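Local coordinates for protein caspase-3 (Porites astreoides, PDB 6WI4) that probably cleaves proteins after aspartate residues as a cysteine protease of coral apoptosis, at residues A[4-9]-A[120-125]; A[38-43]-A[54-59]; A[67-72]-A[106-111]; A[169-174]-A[198-203]. All coordinates share one frame; numbering follows the deposited sequence.

Interaction 1: residues A[4-9]-A[120-125]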
# COMPACT_ATOMS: atom_id res chain seq x y z
N TYR A 4 4.25 13.97 -13.82
CA TYR A 4 3.99 14.74 -12.60
C TYR A 4 5.25 15.46 -12.14
O TYR A 4 6.36 14.93 -12.23
CB TYR A 4 3.52 13.82 -11.47
CG TYR A 4 2.11 13.32 -11.62
CD1 TYR A 4 1.03 14.17 -11.46
CD2 TYR A 4 1.86 11.98 -11.91
CE1 TYR A 4 -0.27 13.71 -11.59
CE2 TYR A 4 0.56 11.51 -12.03
CZ TYR A 4 -0.49 12.37 -11.88
OH TYR A 4 -1.78 11.89 -12.01
N LYS A 5 5.07 16.67 -11.61
CA LYS A 5 6.17 17.37 -10.96
C LYS A 5 6.62 16.61 -9.72
O LYS A 5 5.82 16.28 -8.86
CB LYS A 5 5.73 18.79 -10.58
N MET A 6 7.93 16.34 -9.65
CA MET A 6 8.52 15.64 -8.51
C MET A 6 9.93 16.20 -8.34
O MET A 6 10.91 15.62 -8.81
CB MET A 6 8.54 14.12 -8.69
CG MET A 6 7.17 13.45 -8.70
SD MET A 6 6.41 13.38 -7.07
CE MET A 6 7.27 11.97 -6.39
N ASN A 7 10.03 17.36 -7.68
CA ASN A 7 11.33 17.99 -7.51
C ASN A 7 11.61 18.58 -6.14
O ASN A 7 12.70 19.11 -5.94
CB ASN A 7 11.54 19.08 -8.58
CG ASN A 7 10.50 20.18 -8.53
OD1 ASN A 7 9.94 20.49 -7.48
ND2 ASN A 7 10.25 20.81 -9.67
N LYS A 8 10.68 18.51 -5.19
CA LYS A 8 10.95 19.08 -3.87
C LYS A 8 11.92 18.20 -3.10
O LYS A 8 11.93 16.97 -3.24
CB LYS A 8 9.65 19.25 -3.08
CG LYS A 8 8.66 20.26 -3.67
CD LYS A 8 9.32 21.60 -3.93
CE LYS A 8 8.30 22.68 -4.29
NZ LYS A 8 7.51 23.14 -3.12
N SER A 9 12.76 18.84 -2.26
CA SER A 9 13.77 18.10 -1.50
C SER A 9 13.12 17.05 -0.61
O SER A 9 13.64 15.94 -0.46
CB SER A 9 14.59 19.07 -0.64
OG SER A 9 15.11 20.12 -1.43
N GLY A 120 -4.22 17.91 -8.07
CA GLY A 120 -3.24 17.83 -9.13
C GLY A 120 -2.01 17.03 -8.79
O GLY A 120 -1.15 16.84 -9.66
N LYS A 121 -1.89 16.55 -7.56
CA LYS A 121 -0.69 15.85 -7.11
C LYS A 121 -0.97 14.37 -6.90
O LYS A 121 -2.07 13.99 -6.48
CB LYS A 121 -0.17 16.46 -5.80
CG LYS A 121 0.24 17.93 -5.95
CD LYS A 121 0.62 18.55 -4.61
CE LYS A 121 0.99 20.02 -4.81
NZ LYS A 121 1.17 20.72 -3.50
N PRO A 122 0.01 13.51 -7.17
CA PRO A 122 -0.21 12.06 -7.01
C PRO A 122 -0.46 11.68 -5.56
O PRO A 122 0.27 12.10 -4.65
CB PRO A 122 1.07 11.43 -7.56
CG PRO A 122 2.06 12.54 -7.65
CD PRO A 122 1.31 13.82 -7.79
N LYS A 123 -1.50 10.88 -5.36
CA LYS A 123 -1.89 10.36 -4.05
C LYS A 123 -1.82 8.85 -4.17
O LYS A 123 -2.69 8.24 -4.80
CB LYS A 123 -3.29 10.83 -3.67
CG LYS A 123 -3.38 12.37 -3.58
CD LYS A 123 -4.81 12.87 -3.62
CE LYS A 123 -5.32 13.13 -5.05
NZ LYS A 123 -4.77 14.39 -5.65
N MET A 124 -0.79 8.26 -3.57
CA MET A 124 -0.49 6.84 -3.73
C MET A 124 -0.91 6.08 -2.49
O MET A 124 -0.53 6.44 -1.38
CB MET A 124 1.01 6.64 -3.97
CG MET A 124 1.52 7.28 -5.24
SD MET A 124 3.32 7.39 -5.24
CE MET A 124 3.53 9.07 -4.63
N PHE A 125 -1.67 5.00 -2.69
CA PHE A 125 -2.08 4.13 -1.60
C PHE A 125 -1.55 2.72 -1.87
O PHE A 125 -1.72 2.20 -2.97
CB PHE A 125 -3.60 4.12 -1.47
CG PHE A 125 -4.15 5.39 -0.93
CD1 PHE A 125 -4.19 6.53 -1.70
CD2 PHE A 125 -4.58 5.47 0.39
CE1 PHE A 125 -4.67 7.73 -1.19
CE2 PHE A 125 -5.06 6.65 0.90
CZ PHE A 125 -5.11 7.78 0.11

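Interaction 2: residues A[38-43]-A[54-59]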
# COMPACT_ATOMS: atom_id res chain seq x y z
N VAL A 38 9.02 -6.91 9.04
CA VAL A 38 9.96 -6.91 7.92
C VAL A 38 9.44 -6.02 6.80
O VAL A 38 10.20 -5.25 6.20
CB VAL A 38 10.19 -8.36 7.44
CG1 VAL A 38 11.10 -8.38 6.23
CG2 VAL A 38 10.78 -9.21 8.56
N ASP A 39 8.14 -6.11 6.51
CA ASP A 39 7.52 -5.26 5.50
C ASP A 39 7.56 -3.79 5.92
O ASP A 39 7.86 -2.91 5.10
CB ASP A 39 6.06 -5.66 5.28
CG ASP A 39 5.89 -6.87 4.38
OD1 ASP A 39 6.87 -7.45 3.88
OD2 ASP A 39 4.71 -7.23 4.18
N ARG A 40 7.22 -3.51 7.18
CA ARG A 40 7.24 -2.14 7.67
C ARG A 40 8.62 -1.53 7.50
O ARG A 40 8.77 -0.41 6.98
CB ARG A 40 6.82 -2.10 9.14
CG ARG A 40 6.94 -0.73 9.80
CD ARG A 40 7.01 -0.87 11.33
NE ARG A 40 8.23 -1.54 11.75
CZ ARG A 40 8.42 -2.07 12.95
NH1 ARG A 40 9.57 -2.66 13.25
NH2 ARG A 40 7.45 -1.99 13.86
N ASP A 41 9.66 -2.26 7.91
CA ASP A 41 11.00 -1.72 7.82
C ASP A 41 11.43 -1.54 6.37
O ASP A 41 12.10 -0.55 6.04
CB ASP A 41 11.99 -2.63 8.57
CG ASP A 41 11.77 -2.63 10.07
OD1 ASP A 41 11.00 -1.78 10.58
OD2 ASP A 41 12.39 -3.48 10.74
N ALA A 42 11.04 -2.46 5.48
CA ALA A 42 11.39 -2.33 4.08
C ALA A 42 10.70 -1.12 3.44
O ALA A 42 11.32 -0.38 2.67
CB ALA A 42 11.04 -3.61 3.32
N LEU A 43 9.42 -0.91 3.74
CA LEU A 43 8.73 0.25 3.18
C LEU A 43 9.30 1.55 3.71
O LEU A 43 9.39 2.54 2.97
CB LEU A 43 7.24 0.19 3.50
CG LEU A 43 6.39 -0.74 2.66
CD1 LEU A 43 4.94 -0.58 3.08
CD2 LEU A 43 6.55 -0.45 1.17
N VAL A 54 8.76 10.04 6.35
CA VAL A 54 8.07 8.80 6.67
C VAL A 54 7.53 8.85 8.10
O VAL A 54 8.26 9.19 9.03
CB VAL A 54 9.01 7.59 6.50
CG1 VAL A 54 8.32 6.31 6.93
CG2 VAL A 54 9.45 7.52 5.05
N ARG A 55 6.25 8.53 8.25
CA ARG A 55 5.59 8.49 9.56
C ARG A 55 5.07 7.08 9.78
O ARG A 55 4.30 6.56 8.96
CB ARG A 55 4.46 9.52 9.62
CG ARG A 55 4.80 10.86 8.98
CD ARG A 55 5.47 11.82 9.94
NE ARG A 55 5.75 13.12 9.30
CZ ARG A 55 4.86 14.10 9.14
NH1 ARG A 55 3.61 13.96 9.57
NH2 ARG A 55 5.21 15.24 8.55
N ILE A 56 5.49 6.45 10.88
CA ILE A 56 5.26 5.03 11.13
C ILE A 56 4.40 4.87 12.37
O ILE A 56 4.71 5.45 13.42
CB ILE A 56 6.58 4.25 11.28
CG1 ILE A 56 7.46 4.47 10.05
CG2 ILE A 56 6.29 2.76 11.50
CD1 ILE A 56 8.85 3.89 10.19
N TYR A 57 3.34 4.07 12.26
CA TYR A 57 2.46 3.74 13.37
C TYR A 57 2.27 2.24 13.43
O TYR A 57 2.15 1.58 12.39
CB TYR A 57 1.09 4.41 13.20
CG TYR A 57 1.10 5.92 13.33
CD1 TYR A 57 1.32 6.75 12.23
CD2 TYR A 57 0.87 6.52 14.55
CE1 TYR A 57 1.32 8.15 12.37
CE2 TYR A 57 0.86 7.89 14.71
CZ TYR A 57 1.09 8.70 13.62
OH TYR A 57 1.07 10.06 13.84
N ASN A 58 2.23 1.69 14.64
CA ASN A 58 2.04 0.26 14.84
C ASN A 58 0.77 -0.02 15.64
O ASN A 58 0.47 0.69 16.60
CB ASN A 58 3.23 -0.36 15.57
CG ASN A 58 4.53 -0.20 14.80
OD1 ASN A 58 4.76 -0.88 13.81
ND2 ASN A 58 5.39 0.71 15.26
N ASN A 59 0.04 -1.07 15.25
CA ASN A 59 -1.12 -1.59 16.00
C ASN A 59 -2.12 -0.48 16.33
O ASN A 59 -2.36 -0.15 17.50
CB ASN A 59 -0.65 -2.31 17.27
CG ASN A 59 0.06 -3.61 16.97
OD1 ASN A 59 -0.06 -4.17 15.89
ND2 ASN A 59 0.80 -4.11 17.95

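Interaction 3: residues A[67-72]-A[106-111]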
# COMPACT_ATOMS: atom_id res chain seq x y z
N ARG A 67 -7.99 9.03 12.79
CA ARG A 67 -7.30 10.22 13.28
C ARG A 67 -6.09 10.54 12.41
O ARG A 67 -5.87 11.70 12.04
CB ARG A 67 -6.88 10.03 14.74
CG ARG A 67 -6.03 11.18 15.29
CD ARG A 67 -5.50 10.91 16.71
NE ARG A 67 -4.47 11.88 17.09
CZ ARG A 67 -4.04 12.11 18.33
NH1 ARG A 67 -3.09 13.01 18.55
NH2 ARG A 67 -4.55 11.43 19.36
N ILE A 68 -5.30 9.52 12.07
CA ILE A 68 -4.12 9.75 11.22
C ILE A 68 -4.54 10.32 9.87
O ILE A 68 -3.95 11.28 9.38
CB ILE A 68 -3.32 8.45 11.07
CG1 ILE A 68 -2.70 8.04 12.40
CG2 ILE A 68 -2.21 8.64 10.06
CD1 ILE A 68 -2.30 6.58 12.46
N THR A 69 -5.56 9.72 9.25
CA THR A 69 -5.95 10.21 7.93
C THR A 69 -6.49 11.63 8.00
O THR A 69 -6.20 12.45 7.12
CB THR A 69 -6.96 9.27 7.27
OG1 THR A 69 -8.17 9.24 8.03
CG2 THR A 69 -6.38 7.88 7.19
N LYS A 70 -7.22 11.97 9.07
CA LYS A 70 -7.70 13.34 9.22
C LYS A 70 -6.54 14.32 9.41
O LYS A 70 -6.53 15.40 8.82
CB LYS A 70 -8.67 13.45 10.40
CG LYS A 70 -9.13 14.89 10.63
CD LYS A 70 -10.30 14.99 11.59
CE LYS A 70 -10.78 16.43 11.68
NZ LYS A 70 -11.99 16.57 12.55
N GLU A 71 -5.54 13.94 10.22
CA GLU A 71 -4.38 14.81 10.39
C GLU A 71 -3.63 15.02 9.07
O GLU A 71 -3.09 16.10 8.84
CB GLU A 71 -3.45 14.22 11.46
CG GLU A 71 -4.12 14.23 12.83
CD GLU A 71 -3.33 13.53 13.91
OE1 GLU A 71 -2.38 12.78 13.61
OE2 GLU A 71 -3.68 13.74 15.09
N MET A 72 -3.61 14.00 8.20
CA MET A 72 -2.98 14.17 6.89
C MET A 72 -3.83 15.03 5.97
O MET A 72 -3.30 15.83 5.19
CB MET A 72 -2.71 12.81 6.25
CG MET A 72 -1.72 11.95 7.00
SD MET A 72 -0.11 12.74 7.15
CE MET A 72 -0.08 13.06 8.91
N LYS A 106 -12.92 2.76 1.25
CA LYS A 106 -13.44 4.02 0.73
C LYS A 106 -13.36 5.14 1.77
O LYS A 106 -13.14 6.30 1.40
CB LYS A 106 -14.88 3.84 0.26
CG LYS A 106 -15.03 2.99 -0.98
N ASP A 107 -13.54 4.82 3.05
CA ASP A 107 -13.40 5.82 4.11
C ASP A 107 -12.01 6.43 4.10
O ASP A 107 -11.86 7.66 4.16
CB ASP A 107 -13.69 5.20 5.47
CG ASP A 107 -15.15 4.91 5.68
OD1 ASP A 107 -15.93 5.04 4.71
OD2 ASP A 107 -15.52 4.54 6.82
N LEU A 108 -10.97 5.59 4.07
CA LEU A 108 -9.60 6.06 4.08
C LEU A 108 -9.36 7.08 2.99
O LEU A 108 -8.81 8.16 3.23
CB LEU A 108 -8.63 4.88 3.90
CG LEU A 108 -8.50 3.85 5.01
CD1 LEU A 108 -7.66 2.67 4.56
CD2 LEU A 108 -7.89 4.50 6.21
N THR A 109 -9.78 6.76 1.77
CA THR A 109 -9.36 7.51 0.60
C THR A 109 -10.25 8.71 0.33
O THR A 109 -9.76 9.72 -0.19
CB THR A 109 -9.34 6.57 -0.62
OG1 THR A 109 -10.56 5.82 -0.66
CG2 THR A 109 -8.20 5.58 -0.47
N ALA A 110 -11.53 8.64 0.72
CA ALA A 110 -12.46 9.72 0.45
C ALA A 110 -11.98 11.04 1.04
O ALA A 110 -12.06 12.09 0.38
CB ALA A 110 -13.84 9.38 1.00
N ILE A 111 -11.45 11.01 2.26
CA ILE A 111 -11.08 12.23 2.97
C ILE A 111 -9.98 13.02 2.25
O ILE A 111 -9.74 14.18 2.59
CB ILE A 111 -10.67 11.87 4.42
CG1 ILE A 111 -10.53 13.12 5.29
CG2 ILE A 111 -9.38 11.07 4.43
CD1 ILE A 111 -10.92 12.90 6.73

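Interaction 4: residues A[169-174]-A[198-203]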
# COMPACT_ATOMS: atom_id res chain seq x y z
N PHE A 169 3.95 -9.35 -1.83
CA PHE A 169 3.78 -8.08 -2.50
C PHE A 169 4.82 -7.05 -2.05
O PHE A 169 5.47 -6.42 -2.89
CB PHE A 169 2.36 -7.57 -2.25
CG PHE A 169 2.07 -6.21 -2.83
CD1 PHE A 169 2.11 -5.99 -4.19
CD2 PHE A 169 1.68 -5.18 -1.99
CE1 PHE A 169 1.80 -4.75 -4.72
CE2 PHE A 169 1.37 -3.93 -2.50
CZ PHE A 169 1.43 -3.72 -3.87
N ILE A 170 4.98 -6.86 -0.74
CA ILE A 170 5.90 -5.81 -0.29
C ILE A 170 7.35 -6.20 -0.58
O ILE A 170 8.15 -5.34 -0.97
CB ILE A 170 5.67 -5.48 1.19
CG1 ILE A 170 4.25 -4.95 1.42
CG2 ILE A 170 6.70 -4.45 1.67
CD1 ILE A 170 3.93 -3.64 0.66
N GLN A 171 7.70 -7.49 -0.41
CA GLN A 171 9.03 -7.97 -0.83
C GLN A 171 9.29 -7.62 -2.29
O GLN A 171 10.39 -7.16 -2.65
CB GLN A 171 9.13 -9.50 -0.67
CG GLN A 171 9.39 -10.08 0.72
CD GLN A 171 9.68 -11.59 0.67
OE1 GLN A 171 10.79 -12.01 0.34
NE2 GLN A 171 8.66 -12.41 0.98
N SER A 172 8.31 -7.88 -3.15
CA SER A 172 8.48 -7.65 -4.57
C SER A 172 8.50 -6.17 -4.89
O SER A 172 9.27 -5.71 -5.75
CB SER A 172 7.36 -8.34 -5.36
OG SER A 172 7.40 -9.75 -5.17
N LEU A 173 7.65 -5.39 -4.22
CA LEU A 173 7.61 -3.96 -4.46
C LEU A 173 8.94 -3.31 -4.11
O LEU A 173 9.47 -2.50 -4.88
CB LEU A 173 6.46 -3.33 -3.67
CG LEU A 173 6.11 -1.89 -4.06
CD1 LEU A 173 4.61 -1.70 -4.12
CD2 LEU A 173 6.76 -0.93 -3.10
N THR A 174 9.51 -3.65 -2.95
CA THR A 174 10.78 -3.01 -2.60
C THR A 174 11.90 -3.44 -3.55
O THR A 174 12.72 -2.61 -3.94
CB THR A 174 11.12 -3.29 -1.13
OG1 THR A 174 11.25 -4.69 -0.91
CG2 THR A 174 10.02 -2.76 -0.24
N SER A 198 3.23 -13.03 -9.37
CA SER A 198 2.57 -14.08 -10.13
C SER A 198 3.43 -15.33 -10.30
O SER A 198 2.96 -16.29 -10.93
CB SER A 198 2.16 -13.53 -11.49
OG SER A 198 1.09 -12.61 -11.36
N THR A 199 4.66 -15.35 -9.78
CA THR A 199 5.48 -16.55 -9.83
C THR A 199 5.52 -17.31 -8.51
O THR A 199 5.94 -18.48 -8.50
CB THR A 199 6.91 -16.22 -10.28
OG1 THR A 199 7.58 -15.44 -9.29
CG2 THR A 199 6.91 -15.47 -11.61
N TYR A 200 5.10 -16.69 -7.41
CA TYR A 200 5.16 -17.32 -6.09
C TYR A 200 4.17 -18.48 -5.99
O TYR A 200 3.08 -18.45 -6.58
CB TYR A 200 4.83 -16.31 -4.99
CG TYR A 200 5.93 -15.40 -4.49
CD1 TYR A 200 6.17 -14.17 -5.10
CD2 TYR A 200 6.66 -15.72 -3.36
CE1 TYR A 200 7.16 -13.32 -4.64
CE2 TYR A 200 7.65 -14.88 -2.88
CZ TYR A 200 7.89 -13.67 -3.52
OH TYR A 200 8.87 -12.83 -3.04
N LYS A 201 4.53 -19.49 -5.21
CA LYS A 201 3.62 -20.56 -4.81
C LYS A 201 3.71 -20.72 -3.30
O LYS A 201 4.81 -20.75 -2.76
CB LYS A 201 3.96 -21.90 -5.48
CG LYS A 201 3.70 -21.95 -6.97
CD LYS A 201 4.11 -23.31 -7.55
CE LYS A 201 3.93 -23.33 -9.06
NZ LYS A 201 4.45 -24.60 -9.64
N SER A 202 2.57 -20.82 -2.62
CA SER A 202 2.64 -20.91 -1.17
C SER A 202 3.26 -22.24 -0.75
O SER A 202 3.11 -23.26 -1.43
CB SER A 202 1.26 -20.79 -0.53
OG SER A 202 0.45 -21.90 -0.90
N ARG A 203 3.97 -22.20 0.37
CA ARG A 203 4.62 -23.36 0.97
C ARG A 203 4.11 -23.45 2.40
O ARG A 203 4.61 -22.75 3.29
CB ARG A 203 6.14 -23.22 0.93
CG ARG A 203 6.77 -23.47 -0.40
CD ARG A 203 8.29 -23.31 -0.30
NE ARG A 203 8.80 -23.84 0.98
CZ ARG A 203 9.42 -25.01 1.13
NH1 ARG A 203 9.83 -25.39 2.32
NH2 ARG A 203 9.61 -25.81 0.08
O HOH W 1 10.76 -14.37 -1.44
O HOH W 2 9.92 -10.87 -4.28

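Interaction 1: residues A[4-9]-A[120-125]
Tyr4 meets Pro122 where the N-terminal arm of the caspase fold passes the start of strand 123-128, an inner strand of the six-stranded sheet. The tight part is a CH-pi contact. Pro122 CD lies over one face of the Tyr4 ring, 4.1 Å from its centroid and 27° off the normal. Pro122 CD comes within 3.7 Å of Tyr4 CD1. Tyr4 CG is anti to the carbonyl carbon (chi1 -73°), beside the backbone N. The ring lies with a face to the proline, and the two side chains slide past each other in opposite directions. Gly120 O instead comes to the ring edge, near its plane, 3.8 Å from Tyr4 CE1. The hydroxyl end is fixed from outside the two segments, by hydrogen bonds with Asp146 OD1 and Arg223 N. Exchanging Tyr4 for an alanine would probably leave Pro122 without its aromatic cover and Asp146 without this hydroxyl partner. Packing is looser at Met6, whose SD stays 4.5 Å from Pro122 CG. Asn7 and Ser9 lie on the exposed side. Lys121 points away from the arm, and its NZ bonds the carbonyls of His77, Tyr80 and Thr117. Lys123 NZ turns back to Lys121 O, 2.9 Å away and in the carbonyl plane.

Interaction 2: residues A[38-43]-A[54-59]
Arg40 reaches from helix 36-49 across to Asn58 and Ile56 of strand 53-58, inside the beta-alpha-beta unit made with strand 13-18. Arg40 NH2 donates to Asn58 OD1 at 2.9 Å, with an N-H...O angle of 160°. The oxygen lies in the guanidinium plane, but the nitrogen sits above the amide carbonyl plane, and the two planes are 75° apart. Closer to the helix, the aliphatic part of the arginine crosses Ile56 at about a right angle. Arg40 CD touches Ile56 CG2 at 3.7 Å. The chain leaves the helix with CG anti to the backbone N and bends at chi3 (66°), which turns the guanidinium across to Asn58. A second shell holds both ends. Asn58 OD1 also accepts from Asn18 ND2 of strand 13-18. On the helix, Asp41 forms a salt bridge with the arginine. Putting a leucine in place of Arg40 would probably leave Asp41 without its charge partner and Asn58 OD1 without one of its donors. The grip is side-on and falls on one oxygen: Arg40 NE and NH1 reach Asp41 OD1 from the same face of the carboxylate plane, at 3.0 and 3.2 Å.

Interaction 3: residues A[67-72]-A[106-111]
Thr69 of helix 62-73 faces Leu108 and Ile111 of segment 106-111. The contact is apolar, made by methyl groups and a few backbone and CB carbons. Thr69 and Leu108 cross at about a right angle, and their methyls meet, Thr69 CG2 to Leu108 CD2 at 3.8 Å. The threonine's first torsion (chi1 64°) sets CG2 anti to the carbonyl carbon and puts OG1 between N and C. That hydroxyl is hydrogen-bonded to Arg66 O of its own helix. Ile111 works with both of its branches. Ile111 CG2 lies 4.1 Å from Thr69 CB. Ile111 CD1 lies over the helix backbone, 4.1 Å from Lys70 CA, while the rest of the lysine leads away to the surface. A salt bridge between Arg67 and Glu71 lies on the same helix, away from the contact. Beneath the pair, Thr69 and Leu108 both rest on Phe85 of strand 83-88, and Ile68 and Met72 rest on strand 13-18. Two neighbouring helices laid side by side on one face of a central sheet are typical of the alpha/beta caspase fold.

Interaction 4: residues A[169-174]-A[198-203]
The loop after helix 186-197, which touches the bound peptide, sets its Tyr200 against Gln171 and Ser172 of helix 168-180. In this loop Arg203 N is hydrogen-bonded to an acidic side chain of the peptide and Ser202 packs on it, consistent with a place in the caspase substrate cleft. Tyr200 CG is anti to the carbonyl carbon (chi1 -83°), which leaves the ring edge and hydroxyl beside Ser172 and Gln171. Ser172 OG comes to the ring edge, near its plane, 3.6 Å from Tyr200 CE1. The Gln171 amide approaches the hydroxyl end, with the two planes 68° apart. Gln171 OE1 and Tyr200 OH are 4.0 Å apart, and water bridges them instead. One water donates to Gln171 OE1 at 3.0 Å and pairs with Tyr200 OH at 2.9 Å. A second water, in the plane of the ring at its edge, donates to Ser172 OG at 2.9 Å. Its link to Tyr200 OH is unusually short, so that length is doubtful. Ser172 OG also bonds Trp168 O, and the Trp168 ring stacks with Tyr200. Behind this contact, helix 168-180 lies between its neighbours: Phe169 and Leu173 pack on helix 186-197, Ile170 and Thr174 on helix 36-49, and Phe169, Ile170 and Leu173 also reach strand 123-128 of the sheet.

Interaction 1 is buried, interaction 2 lies at the surface, and interactions 3 and 4 are partly buried. Interactions 1 and 2 reach the same sheet, through an inner strand and an edge strand. Interactions 2 and 3 meet where Tyr57 packs on Ile68, so strand 53-58 carries helix 36-49 on one face and helix 62-73 on the other. Interactions 2 and 4 share the packing of helix 36-49 on helix 168-180. Interactions 3 and 4 lie on opposite sides of the chain's centre. The chemistry follows the place: aromatic and proline in 1, methyl groups in 3, an arginine-to-amide hydrogen bond, backed by a salt bridge on the helix, in 2, and water bridges beside the peptide site in 4.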